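Side-chain contacts in lipase (Pelosinus fermentans, PDB 5AH0), which hydrolyses ester bonds as a zinc-binding lipase of the alpha/beta-hydrolase clan, and also cleaves the synthetic polyester poly(butylene adipate-co-terephthalate): residues W372-G375 with L376-L380; F175-F178 with A179-V183; L277-V280 with I281-T284; N336-G339 with V340-G344. All coordinates share one frame; numbering follows the deposited sequence.

Contact 1: W372-G375 with L376-L380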
ATOM      1  N   TRP A 372       2.873   9.808 -17.426  1.00 35.90           N
ATOM      2  CA  TRP A 372       3.523   8.542 -17.066  1.00 37.36           C
ATOM      3  C   TRP A 372       2.501   7.462 -16.685  1.00 42.36           C
ATOM      4  O   TRP A 372       2.596   6.315 -17.130  1.00 47.53           O
ATOM      5  CB  TRP A 372       4.495   8.741 -15.919  1.00 32.48           C
ATOM      6  CG  TRP A 372       5.345   7.525 -15.591  1.00 41.28           C
ATOM      7  CD1 TRP A 372       6.588   7.246 -16.080  1.00 40.51           C
ATOM      8  CD2 TRP A 372       5.018   6.446 -14.701  1.00 41.75           C
ATOM      9  NE1 TRP A 372       7.057   6.070 -15.546  1.00 41.46           N
ATOM     10  CE2 TRP A 372       6.111   5.555 -14.704  1.00 42.70           C
ATOM     11  CE3 TRP A 372       3.903   6.141 -13.917  1.00 42.68           C
ATOM     12  CZ2 TRP A 372       6.125   4.383 -13.947  1.00 46.73           C
ATOM     13  CZ3 TRP A 372       3.919   4.978 -13.161  1.00 43.23           C
ATOM     14  CH2 TRP A 372       5.020   4.110 -13.186  1.00 46.26           C
ATOM     15  N   TYR A 373       1.526   7.839 -15.864  1.00 39.91           N
ATOM     16  CA  TYR A 373       0.466   6.917 -15.459  1.00 42.58           C
ATOM     17  C   TYR A 373      -0.452   6.551 -16.623  1.00 44.86           C
ATOM     18  O   TYR A 373      -0.961   5.432 -16.683  1.00 41.50           O
ATOM     19  CB  TYR A 373      -0.339   7.505 -14.293  1.00 37.22           C
ATOM     20  CG  TYR A 373       0.339   7.234 -12.970  1.00 42.26           C
ATOM     21  CD1 TYR A 373       0.144   6.026 -12.314  1.00 43.26           C
ATOM     22  CD2 TYR A 373       1.212   8.164 -12.394  1.00 43.18           C
ATOM     23  CE1 TYR A 373       0.773   5.745 -11.110  1.00 42.03           C
ATOM     24  CE2 TYR A 373       1.848   7.888 -11.180  1.00 43.21           C
ATOM     25  CZ  TYR A 373       1.617   6.672 -10.548  1.00 44.43           C
ATOM     26  OH  TYR A 373       2.225   6.372  -9.352  1.00 44.13           O
ATOM     27  N   LYS A 374      -0.657   7.483 -17.550  1.00 45.73           N
ATOM     28  CA  LYS A 374      -1.394   7.168 -18.773  1.00 45.00           C
ATOM     29  C   LYS A 374      -0.651   6.062 -19.535  1.00 45.07           C
ATOM     30  O   LYS A 374      -1.257   5.099 -20.007  1.00 47.62           O
ATOM     31  CB  LYS A 374      -1.569   8.417 -19.635  1.00 41.71           C
ATOM     32  CG  LYS A 374      -2.317   8.222 -20.929  1.00 45.56           C
ATOM     33  CD  LYS A 374      -2.655   9.589 -21.504  1.00 51.94           C
ATOM     34  CE  LYS A 374      -3.427   9.504 -22.815  1.00 60.39           C
ATOM     35  NZ  LYS A 374      -2.612   8.887 -23.886  1.00 68.09           N
ATOM     36  N   GLY A 375       0.669   6.200 -19.626  1.00 42.53           N
ATOM     37  CA  GLY A 375       1.500   5.197 -20.258  1.00 40.94           C
ATOM     38  C   GLY A 375       1.348   3.840 -19.607  1.00 45.90           C
ATOM     39  O   GLY A 375       1.256   2.821 -20.291  1.00 51.47           O
ATOM     40  N   LEU A 376       1.310   3.822 -18.280  1.00 45.25           N
ATOM     41  CA  LEU A 376       1.122   2.573 -17.552  1.00 44.95           C
ATOM     42  C   LEU A 376      -0.230   1.951 -17.876  1.00 48.78           C
ATOM     43  O   LEU A 376      -0.297   0.762 -18.198  1.00 52.97           O
ATOM     44  CB  LEU A 376       1.258   2.796 -16.042  1.00 44.70           C
ATOM     45  CG  LEU A 376       0.896   1.592 -15.151  1.00 45.58           C
ATOM     46  CD1 LEU A 376       1.642   0.314 -15.577  1.00 41.76           C
ATOM     47  CD2 LEU A 376       1.144   1.896 -13.653  1.00 34.51           C
ATOM     48  N   ALA A 377      -1.299   2.745 -17.813  1.00 47.77           N
ATOM     49  CA  ALA A 377      -2.640   2.234 -18.133  1.00 52.33           C
ATOM     50  C   ALA A 377      -2.722   1.642 -19.545  1.00 59.52           C
ATOM     51  O   ALA A 377      -3.359   0.605 -19.742  1.00 62.21           O
ATOM     52  CB  ALA A 377      -3.674   3.321 -17.980  1.00 48.54           C
ATOM     53  N   GLU A 378      -2.091   2.305 -20.516  1.00 61.95           N
ATOM     54  CA  GLU A 378      -2.036   1.798 -21.889  1.00 64.24           C
ATOM     55  C   GLU A 378      -1.407   0.419 -21.915  1.00 63.60           C
ATOM     56  O   GLU A 378      -1.941  -0.494 -22.543  1.00 67.01           O
ATOM     57  CB  GLU A 378      -1.240   2.730 -22.808  1.00 68.12           C
ATOM     58  CG  GLU A 378      -1.858   4.099 -23.040  1.00 75.93           C
ATOM     59  CD  GLU A 378      -0.943   5.042 -23.831  1.00 84.21           C
ATOM     60  OE1 GLU A 378       0.284   4.789 -23.901  1.00 83.77           O
ATOM     61  OE2 GLU A 378      -1.457   6.033 -24.395  1.00 89.31           O
ATOM     62  N   LYS A 379      -0.282   0.274 -21.216  1.00 58.68           N
ATOM     63  CA  LYS A 379       0.425  -0.996 -21.175  1.00 60.99           C
ATOM     64  C   LYS A 379      -0.495  -2.072 -20.601  1.00 61.14           C
ATOM     65  O   LYS A 379      -0.603  -3.177 -21.144  1.00 64.27           O
ATOM     66  CB  LYS A 379       1.712  -0.884 -20.350  1.00 62.41           C
ATOM     67  CG  LYS A 379       2.602  -2.128 -20.424  1.00 71.49           C
ATOM     68  CD  LYS A 379       4.075  -1.840 -20.074  1.00 75.90           C
ATOM     69  CE  LYS A 379       4.261  -1.577 -18.588  1.00 74.18           C
ATOM     70  NZ  LYS A 379       3.809  -2.769 -17.822  1.00 74.98           N
ATOM     71  N   LEU A 380      -1.191  -1.719 -19.526  1.00 57.02           N
ATOM     72  CA  LEU A 380      -2.059  -2.655 -18.831  1.00 58.53           C
ATOM     73  C   LEU A 380      -3.257  -3.047 -19.685  1.00 62.01           C
ATOM     74  O   LEU A 380      -3.821  -4.123 -19.510  1.00 62.10           O
ATOM     75  CB  LEU A 380      -2.529  -2.056 -17.507  1.00 56.06           C
ATOM     76  CG  LEU A 380      -1.412  -1.846 -16.486  1.00 51.64           C
ATOM     77  CD1 LEU A 380      -1.954  -1.190 -15.239  1.00 47.68           C
ATOM     78  CD2 LEU A 380      -0.770  -3.181 -16.156  1.00 54.02           C
TER

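Contact 2: F175-F178 with A179-V183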
ATOM      1  N   PHE A 175       9.452   4.769  13.071  1.00 51.29           N
ATOM      2  CA  PHE A 175       8.172   4.500  12.418  1.00 50.67           C
ATOM      3  C   PHE A 175       7.087   5.476  12.882  1.00 49.58           C
ATOM      4  O   PHE A 175       6.371   6.047  12.075  1.00 49.37           O
ATOM      5  CB  PHE A 175       7.739   3.060  12.697  1.00 55.06           C
ATOM      6  CG  PHE A 175       6.306   2.772  12.349  1.00 53.94           C
ATOM      7  CD1 PHE A 175       5.288   3.015  13.266  1.00 51.89           C
ATOM      8  CD2 PHE A 175       5.978   2.230  11.118  1.00 51.22           C
ATOM      9  CE1 PHE A 175       3.983   2.750  12.957  1.00 54.19           C
ATOM     10  CE2 PHE A 175       4.661   1.949  10.801  1.00 52.00           C
ATOM     11  CZ  PHE A 175       3.663   2.210  11.717  1.00 54.61           C
ATOM     12  N   GLY A 176       6.953   5.641  14.192  1.00 48.97           N
ATOM     13  CA  GLY A 176       5.990   6.578  14.742  1.00 49.06           C
ATOM     14  C   GLY A 176       6.367   8.032  14.491  1.00 49.09           C
ATOM     15  O   GLY A 176       5.499   8.896  14.361  1.00 50.41           O
ATOM     16  N   ASP A 177       7.663   8.318  14.432  1.00 47.38           N
ATOM     17  CA  ASP A 177       8.090   9.676  14.146  1.00 47.83           C
ATOM     18  C   ASP A 177       7.703  10.032  12.721  1.00 46.16           C
ATOM     19  O   ASP A 177       7.247  11.144  12.444  1.00 42.61           O
ATOM     20  CB  ASP A 177       9.593   9.841  14.325  1.00 53.16           C
ATOM     21  CG  ASP A 177      10.059  11.248  14.004  1.00 62.94           C
ATOM     22  OD1 ASP A 177       9.956  12.128  14.888  1.00 66.65           O
ATOM     23  OD2 ASP A 177      10.502  11.488  12.858  1.00 69.34           O
ATOM     24  N   PHE A 178       7.888   9.074  11.817  1.00 46.86           N
ATOM     25  CA  PHE A 178       7.530   9.284  10.429  1.00 43.31           C
ATOM     26  C   PHE A 178       6.029   9.513  10.283  1.00 48.22           C
ATOM     27  O   PHE A 178       5.599  10.384   9.538  1.00 49.52           O
ATOM     28  CB  PHE A 178       7.942   8.109   9.557  1.00 41.71           C
ATOM     29  CG  PHE A 178       7.584   8.306   8.122  1.00 40.23           C
ATOM     30  CD1 PHE A 178       8.375   9.100   7.315  1.00 33.41           C
ATOM     31  CD2 PHE A 178       6.423   7.767   7.598  1.00 43.64           C
ATOM     32  CE1 PHE A 178       8.028   9.330   6.003  1.00 37.64           C
ATOM     33  CE2 PHE A 178       6.069   7.993   6.277  1.00 41.35           C
ATOM     34  CZ  PHE A 178       6.869   8.775   5.486  1.00 40.42           C
ATOM     35  N   ALA A 179       5.230   8.714  10.980  1.00 49.53           N
ATOM     36  CA  ALA A 179       3.792   8.855  10.864  1.00 48.53           C
ATOM     37  C   ALA A 179       3.353  10.239  11.320  1.00 47.67           C
ATOM     38  O   ALA A 179       2.713  10.975  10.559  1.00 47.46           O
ATOM     39  CB  ALA A 179       3.085   7.778  11.659  1.00 51.63           C
ATOM     40  N   LYS A 180       3.718  10.594  12.553  1.00 43.73           N
ATOM     41  CA  LYS A 180       3.381  11.894  13.108  1.00 41.94           C
ATOM     42  C   LYS A 180       3.785  13.021  12.167  1.00 43.66           C
ATOM     43  O   LYS A 180       2.985  13.914  11.876  1.00 46.82           O
ATOM     44  CB  LYS A 180       4.058  12.084  14.460  1.00 47.95           C
ATOM     45  CG  LYS A 180       3.447  11.259  15.582  1.00 53.63           C
ATOM     46  CD  LYS A 180       4.448  11.076  16.714  1.00 57.31           C
ATOM     47  CE  LYS A 180       3.732  10.731  18.003  1.00 64.25           C
ATOM     48  NZ  LYS A 180       4.671  10.346  19.078  1.00 68.53           N
ATOM     49  N   ASN A 181       5.009  12.963  11.651  1.00 40.25           N
ATOM     50  CA  ASN A 181       5.492  14.037  10.796  1.00 40.53           C
ATOM     51  C   ASN A 181       4.789  14.091   9.445  1.00 40.49           C
ATOM     52  O   ASN A 181       4.613  15.168   8.883  1.00 38.05           O
ATOM     53  CB  ASN A 181       6.992  13.909  10.592  1.00 43.13           C
ATOM     54  CG  ASN A 181       7.773  14.473  11.752  1.00 48.17           C
ATOM     55  OD1 ASN A 181       7.887  15.695  11.903  1.00 48.99           O
ATOM     56  ND2 ASN A 181       8.315  13.588  12.590  1.00 47.85           N
ATOM     57  N   LEU A 182       4.355  12.948   8.926  1.00 41.74           N
ATOM     58  CA  LEU A 182       3.613  12.975   7.671  1.00 42.88           C
ATOM     59  C   LEU A 182       2.280  13.703   7.841  1.00 41.58           C
ATOM     60  O   LEU A 182       1.902  14.504   6.998  1.00 42.37           O
ATOM     61  CB  LEU A 182       3.368  11.567   7.135  1.00 45.90           C
ATOM     62  CG  LEU A 182       2.604  11.650   5.811  1.00 49.46           C
ATOM     63  CD1 LEU A 182       3.388  11.059   4.679  1.00 47.59           C
ATOM     64  CD2 LEU A 182       1.232  10.999   5.915  1.00 54.15           C
ATOM     65  N   VAL A 183       1.561  13.428   8.922  1.00 46.06           N
ATOM     66  CA  VAL A 183       0.308  14.135   9.169  1.00 47.34           C
ATOM     67  C   VAL A 183       0.571  15.617   9.347  1.00 48.78           C
ATOM     68  O   VAL A 183      -0.092  16.452   8.744  1.00 52.25           O
ATOM     69  CB  VAL A 183      -0.426  13.614  10.412  1.00 49.68           C
ATOM     70  CG1 VAL A 183      -1.727  14.393  10.631  1.00 48.85           C
ATOM     71  CG2 VAL A 183      -0.712  12.147  10.263  1.00 52.19           C
TER

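Contact 3: L277-V280 with I281-T284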
ATOM      1  N   LEU A 277       6.433  18.090   0.116  1.00 45.54           N
ATOM      2  CA  LEU A 277       6.079  17.949   1.521  1.00 40.85           C
ATOM      3  C   LEU A 277       7.233  18.389   2.424  1.00 42.16           C
ATOM      4  O   LEU A 277       8.344  17.875   2.318  1.00 41.79           O
ATOM      5  CB  LEU A 277       5.704  16.504   1.837  1.00 38.41           C
ATOM      6  CG  LEU A 277       4.509  15.913   1.084  1.00 41.56           C
ATOM      7  CD1 LEU A 277       4.276  14.477   1.506  1.00 37.33           C
ATOM      8  CD2 LEU A 277       3.247  16.757   1.344  1.00 42.59           C
ATOM      9  N   PRO A 278       6.967  19.339   3.326  1.00 40.81           N
ATOM     10  CA  PRO A 278       8.040  19.803   4.201  1.00 40.57           C
ATOM     11  C   PRO A 278       8.126  19.009   5.492  1.00 39.34           C
ATOM     12  O   PRO A 278       7.139  18.416   5.937  1.00 40.32           O
ATOM     13  CB  PRO A 278       7.638  21.243   4.492  1.00 34.36           C
ATOM     14  CG  PRO A 278       6.119  21.183   4.518  1.00 38.73           C
ATOM     15  CD  PRO A 278       5.724  20.124   3.506  1.00 39.40           C
ATOM     16  N   HIS A 279       9.313  19.003   6.082  1.00 36.34           N
ATOM     17  CA  HIS A 279       9.452  18.609   7.470  1.00 36.83           C
ATOM     18  C   HIS A 279       9.170  19.819   8.368  1.00 41.40           C
ATOM     19  O   HIS A 279       9.846  20.851   8.289  1.00 46.16           O
ATOM     20  CB  HIS A 279      10.834  18.049   7.727  1.00 33.00           C
ATOM     21  CG  HIS A 279      10.921  17.259   8.986  1.00 39.89           C
ATOM     22  ND1 HIS A 279      11.005  17.853  10.226  1.00 42.20           N
ATOM     23  CD2 HIS A 279      10.919  15.925   9.205  1.00 37.26           C
ATOM     24  CE1 HIS A 279      11.064  16.917  11.153  1.00 39.38           C
ATOM     25  NE2 HIS A 279      11.003  15.738  10.561  1.00 39.36           N
ATOM     26  N   VAL A 280       8.144  19.717   9.196  1.00 43.27           N
ATOM     27  CA  VAL A 280       7.695  20.882   9.957  1.00 46.68           C
ATOM     28  C   VAL A 280       8.677  21.293  11.066  1.00 47.64           C
ATOM     29  O   VAL A 280       8.634  22.414  11.562  1.00 50.00           O
ATOM     30  CB  VAL A 280       6.292  20.623  10.537  1.00 50.12           C
ATOM     31  CG1 VAL A 280       5.754  21.845  11.241  1.00 60.71           C
ATOM     32  CG2 VAL A 280       5.333  20.231   9.411  1.00 45.12           C
ATOM     33  N   ILE A 281       9.602  20.414  11.427  1.00 49.86           N
ATOM     34  CA  ILE A 281      10.584  20.773  12.453  1.00 51.00           C
ATOM     35  C   ILE A 281      11.860  21.313  11.807  1.00 47.10           C
ATOM     36  O   ILE A 281      12.292  22.423  12.105  1.00 49.41           O
ATOM     37  CB  ILE A 281      10.940  19.572  13.378  1.00 50.56           C
ATOM     38  CG1 ILE A 281       9.773  19.235  14.305  1.00 53.47           C
ATOM     39  CG2 ILE A 281      12.158  19.888  14.234  1.00 41.09           C
ATOM     40  CD1 ILE A 281       8.698  18.406  13.681  1.00 57.05           C
ATOM     41  N   TYR A 282      12.437  20.547  10.894  1.00 43.39           N
ATOM     42  CA  TYR A 282      13.740  20.900  10.333  1.00 47.69           C
ATOM     43  C   TYR A 282      13.694  21.895   9.177  1.00 50.20           C
ATOM     44  O   TYR A 282      14.733  22.427   8.776  1.00 50.54           O
ATOM     45  CB  TYR A 282      14.460  19.636   9.877  1.00 41.81           C
ATOM     46  CG  TYR A 282      14.616  18.644  10.997  1.00 41.29           C
ATOM     47  CD1 TYR A 282      14.908  19.075  12.288  1.00 39.83           C
ATOM     48  CD2 TYR A 282      14.491  17.275  10.770  1.00 41.88           C
ATOM     49  CE1 TYR A 282      15.056  18.179  13.325  1.00 40.76           C
ATOM     50  CE2 TYR A 282      14.654  16.359  11.806  1.00 41.17           C
ATOM     51  CZ  TYR A 282      14.932  16.821  13.080  1.00 43.61           C
ATOM     52  OH  TYR A 282      15.084  15.929  14.122  1.00 51.89           O
ATOM     53  N   MET A 283      12.503  22.113   8.624  1.00 49.71           N
ATOM     54  CA  MET A 283      12.336  22.982   7.459  1.00 51.98           C
ATOM     55  C   MET A 283      13.155  22.441   6.294  1.00 45.29           C
ATOM     56  O   MET A 283      13.644  23.191   5.462  1.00 48.57           O
ATOM     57  CB  MET A 283      12.733  24.423   7.789  1.00 60.53           C
ATOM     58  CG  MET A 283      12.040  25.005   9.024  1.00 67.75           C
ATOM     59  SD  MET A 283      10.444  25.801   8.733  1.00141.35           S
ATOM     60  CE  MET A 283       9.327  24.419   8.499  1.00 61.82           C
ATOM     61  N   THR A 284      13.357  21.130   6.295  1.00 37.86           N
ATOM     62  CA  THR A 284      13.900  20.420   5.152  1.00 37.37           C
ATOM     63  C   THR A 284      12.752  19.754   4.392  1.00 39.32           C
ATOM     64  O   THR A 284      11.590  19.808   4.829  1.00 40.04           O
ATOM     65  CB  THR A 284      14.914  19.352   5.593  1.00 35.51           C
ATOM     66  OG1 THR A 284      14.226  18.316   6.303  1.00 35.41           O
ATOM     67  CG2 THR A 284      15.979  19.956   6.472  1.00 35.53           C
TER

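Contact 4: N336-G339 with V340-G344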
ATOM      1  N   ASN A 336      13.892  -9.569 -15.240  1.00 75.09           N
ATOM      2  CA  ASN A 336      14.052  -8.290 -15.924  1.00 77.19           C
ATOM      3  C   ASN A 336      13.081  -8.155 -17.103  1.00 82.85           C
ATOM      4  O   ASN A 336      13.040  -9.019 -17.985  1.00 87.48           O
ATOM      5  CB  ASN A 336      15.489  -8.126 -16.419  1.00 79.14           C
ATOM      6  CG  ASN A 336      16.427  -7.637 -15.343  1.00 79.43           C
ATOM      7  OD1 ASN A 336      16.012  -6.974 -14.394  1.00 79.26           O
ATOM      8  ND2 ASN A 336      17.710  -7.944 -15.497  1.00 81.60           N
ATOM      9  N   TYR A 337      12.304  -7.071 -17.120  1.00 81.11           N
ATOM     10  CA  TYR A 337      11.310  -6.839 -18.170  1.00 80.76           C
ATOM     11  C   TYR A 337      11.964  -6.596 -19.522  1.00 86.89           C
ATOM     12  O   TYR A 337      12.664  -5.607 -19.708  1.00 89.07           O
ATOM     13  CB  TYR A 337      10.406  -5.663 -17.806  1.00 74.25           C
ATOM     14  CG  TYR A 337       9.428  -5.283 -18.887  1.00 73.01           C
ATOM     15  CD1 TYR A 337       8.404  -6.139 -19.249  1.00 75.31           C
ATOM     16  CD2 TYR A 337       9.507  -4.052 -19.523  1.00 72.68           C
ATOM     17  CE1 TYR A 337       7.497  -5.795 -20.234  1.00 77.99           C
ATOM     18  CE2 TYR A 337       8.602  -3.693 -20.502  1.00 74.14           C
ATOM     19  CZ  TYR A 337       7.598  -4.570 -20.857  1.00 78.19           C
ATOM     20  OH  TYR A 337       6.688  -4.231 -21.837  1.00 81.21           O
ATOM     21  N   ASN A 338      11.731  -7.506 -20.461  1.00 90.62           N
ATOM     22  CA  ASN A 338      12.372  -7.455 -21.772  1.00 92.39           C
ATOM     23  C   ASN A 338      11.552  -6.720 -22.826  1.00 93.83           C
ATOM     24  O   ASN A 338      12.086  -6.293 -23.849  1.00 96.98           O
ATOM     25  CB  ASN A 338      12.663  -8.871 -22.259  1.00 95.90           C
ATOM     26  CG  ASN A 338      11.471  -9.797 -22.102  1.00 96.67           C
ATOM     27  OD1 ASN A 338      10.326  -9.407 -22.334  1.00 95.16           O
ATOM     28  ND2 ASN A 338      11.738 -11.035 -21.713  1.00 98.92           N
ATOM     29  N   GLY A 339      10.251  -6.605 -22.591  1.00 90.97           N
ATOM     30  CA  GLY A 339       9.361  -5.958 -23.535  1.00 88.26           C
ATOM     31  C   GLY A 339       8.123  -6.814 -23.722  1.00 90.31           C
ATOM     32  O   GLY A 339       7.079  -6.346 -24.182  1.00 92.84           O
ATOM     33  N   VAL A 340       8.257  -8.091 -23.382  1.00 87.75           N
ATOM     34  CA  VAL A 340       7.133  -9.011 -23.385  1.00 85.53           C
ATOM     35  C   VAL A 340       6.797  -9.435 -21.958  1.00 85.49           C
ATOM     36  O   VAL A 340       7.579 -10.140 -21.322  1.00 90.69           O
ATOM     37  CB  VAL A 340       7.415 -10.261 -24.229  1.00 87.15           C
ATOM     38  CG1 VAL A 340       6.125 -11.013 -24.482  1.00 86.75           C
ATOM     39  CG2 VAL A 340       8.073  -9.878 -25.547  1.00 88.54           C
ATOM     40  N   PRO A 341       5.638  -8.992 -21.447  1.00 81.83           N
ATOM     41  CA  PRO A 341       5.154  -9.336 -20.101  1.00 80.92           C
ATOM     42  C   PRO A 341       5.103 -10.841 -19.845  1.00 85.54           C
ATOM     43  O   PRO A 341       4.368 -11.540 -20.542  1.00 90.13           O
ATOM     44  CB  PRO A 341       3.737  -8.756 -20.079  1.00 76.60           C
ATOM     45  CG  PRO A 341       3.763  -7.659 -21.079  1.00 75.60           C
ATOM     46  CD  PRO A 341       4.691  -8.119 -22.165  1.00 78.46           C
ATOM     47  N   GLN A 342       5.872 -11.334 -18.878  1.00 84.97           N
ATOM     48  CA  GLN A 342       5.801 -12.751 -18.527  1.00 88.39           C
ATOM     49  C   GLN A 342       4.833 -12.999 -17.376  1.00 84.11           C
ATOM     50  O   GLN A 342       5.063 -12.567 -16.252  1.00 84.27           O
ATOM     51  CB  GLN A 342       7.182 -13.297 -18.172  1.00 92.21           C
ATOM     52  CG  GLN A 342       8.200 -13.151 -19.283  1.00 97.35           C
ATOM     53  CD  GLN A 342       9.566 -13.654 -18.878  1.00103.71           C
ATOM     54  OE1 GLN A 342      10.586 -13.106 -19.292  1.00106.64           O
ATOM     55  NE2 GLN A 342       9.595 -14.715 -18.076  1.00106.62           N
ATOM     56  N   ILE A 343       3.737 -13.680 -17.678  1.00 84.23           N
ATOM     57  CA  ILE A 343       2.728 -14.019 -16.681  1.00 81.02           C
ATOM     58  C   ILE A 343       3.304 -14.917 -15.583  1.00 81.64           C
ATOM     59  O   ILE A 343       4.229 -15.693 -15.826  1.00 84.87           O
ATOM     60  CB  ILE A 343       1.538 -14.721 -17.340  1.00 82.58           C
ATOM     61  CG1 ILE A 343       0.364 -14.824 -16.366  1.00 85.83           C
ATOM     62  CG2 ILE A 343       1.958 -16.084 -17.858  1.00 82.55           C
ATOM     63  CD1 ILE A 343      -0.864 -15.473 -16.962  1.00 87.71           C
ATOM     64  N   GLY A 344       2.778 -14.787 -14.368  1.00 78.21           N
ATOM     65  CA  GLY A 344       3.200 -15.624 -13.258  1.00 74.49           C
ATOM     66  C   GLY A 344       4.499 -15.211 -12.590  1.00 70.82           C
ATOM     67  O   GLY A 344       4.848 -15.740 -11.541  1.00 70.60           O
TER

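Contact 1: W372-G375 with L376-L380
Helix 370-380, the last helix of this alpha/beta-hydrolase chain, carries an i to i+4 salt bridge between Lys374 and Glu378 on one flank and an apolar contact of Leu376 with two aromatic rings on another. Lys374 NZ lies 3.1 Å from Glu378 OE2 and comes in above the carboxylate plane, 35° out of it. The lysine chain runs straight as far as CE and bends only at its last torsion (chi4 -65°), which turns the ammonium toward the acid. The glutamate is extended beyond CG, and that CG sits 3.2 Å from Lys374 O, the same carbonyl that accepts the backbone bond from Glu378 N at 3.0 Å. On the flank facing the sheet, Leu376 CD2 touches Trp372 CZ3 at 4.2 Å and lies 4.5 Å from Tyr373 CD1, meeting both rings obliquely. The two rings pack on each other as well, Trp372 CE3 standing over the centre of the Tyr373 ring. Tyr373 OH is bonded to Ala360 O, and Leu376 also presses on strands 108-113 and 153-159. With an alanine at Glu378, the Lys374 ammonium is likely to lose its carboxylate and swing more freely, keeping Tyr39 as its cation-pi partner. The helix is thus two-sided: its inner flank holds by apolar packing against the sheet, while opposite charges one turn apart pair along its partly exposed flank.

Contact 2: F175-F178 with A179-V183
Asn181 reaches back one turn of helix 173-190 and grips the carbonyl of Asp177 twice, and this is the tight part of the contact. Its backbone N donates to Asp177 O at 3.0 Å in the usual helical way, and its ND2 donates to the same oxygen at 2.7 Å. The two donors arrive from opposite faces of the carbonyl plane, with ND2 standing 42° out of it. With CG beside the backbone N (chi1 -81°), the amide folds down over the preceding turn, which also brings ND2 to 3.0 Å from Asp177 OD2. Replacing Asn181 by a leucine would probably leave Asp177 O with its backbone donor alone and put an apolar branch beside the aspartate carboxylate.

The flank made by Phe178, Ala179 and Leu182 is buried, with ordinary apolar packing. There Phe178 CZ meets Leu182 CD1 at 4.2 Å, and the Phe178 ring in turn makes an edge-to-face pair with Phe290. The side formed by Gly176 and Lys180 is looser and partly open to solvent. Gly176 leaves room where a CB would be, and the extended Lys180 chain lies over its carbonyl, CD 3.4 Å from Gly176 O.

Among its neighbours, the helix lies against helix 215-223, where Phe223 packs on Phe175 and Ala179 and Asn220 on Lys180. Phe12 meets the Phe175 ring, Met13 packs on Leu182, and Val183 rests on Leu215 at the start of helix 215-223.

Contact 3: L277-V280 with I281-T284
His279 and Tyr282 form an offset (parallel-displaced) stack across a tight turn, their side chains running side by side in the same direction. Ring centres stand 4.4 Å apart with the planes at only 8°, and Tyr282 CD2 lies over the rim of the imidazole, 3.5 Å from His279 CE1. The histidine reaches this place with CG anti to its backbone N (chi1 -163°), whereas Tyr282 CG, anti to its carbonyl carbon, sends its ring alongside the histidine side chain.

That histidine torsion also brings ND1 back over the turn, where it accepts two backbone N-H groups. Tyr282 N is 3.1 Å from His279 ND1 with a nearly straight bond (171°). Ile281 N is 3.2 Å from the same atom and more bent, and both donors are tilted from the ring plane. Ile281 CA lies in plane at the imidazole edge, and its CB is 3.5 Å from His279 CE1. On the backbone side, His279 O accepts from Met283 N at 3.0 Å, closing an alpha-turn, and His279 N gives a 2.7 Å bond to Thr284 O. Met283, bent at chi2 and chi3, brings its CE back to 3.6 Å from His279 O.

The turn lies in the loop between strand 258-265 and helix 288-294. Pro289 of that helix packs on His279, Tyr282 and Thr284, and Pro278 O accepts a hydrogen bond from Ser185 OG of helix 173-190.

Contact 4: N336-G339 with V340-G344
Asn338 OD1 takes the backbone N-H of Val340 in a short bond, 2.7 Å from Val340 N. This is an Asx turn, placed in the surface loop that leads from strand 334-336 to strand 346-348. Val340 N lies almost on the extension of the asparagine C=O, and CG, set between the backbone N and the carbonyl carbon (chi1 47°), curls the amide over the turn. At the apex, Gly339 has backbone angles that would jam any CB against the carbonyl of Asn338, so glycine suits the position. The other amide atom, Asn338 ND2, lies 3.4 Å from Gln342 OE1; the two side chains cross at about a right angle, though their amide planes are only 21° apart.

Tyr337 lines the inside of the turn. The N of Gly339 stands 3.6 Å above the plane of the Tyr337 ring, over its centre, while Pro341 comes to the ring edge, with Tyr337 CE1 3.9 Å from Pro341 N. Outside the turn, Pro341 leans on Tyr258 and Phe260 of strand 258-265, and Gln342 N bonds to Asn347 OD1. Pro341 CD lies 3.6 Å from Gly339 O.

In the fold
The four contacts fall into two touching pairs. Contacts 2 and 3 have centres 12 Å apart and meet through Asn181 of contact 2: its OD1 lies 3.3 Å from Ile281 CD1 and 3.4 Å from His279 NE2, so the far end of the helix amide packs against the turn. Contacts 1 and 4, with centres 16 Å apart, meet where Lys379 CD comes to 4.0 Å from Tyr337 OH. Contacts 1 and 2 are on opposite sides of the chain's centre, their centres 31 Å apart. The zinc is held by Asp56, His76, His82 and Asp233, none of them in these segments. A bound PEG molecule lies about 4 Å from the side chain of Tyr282 in contact 3.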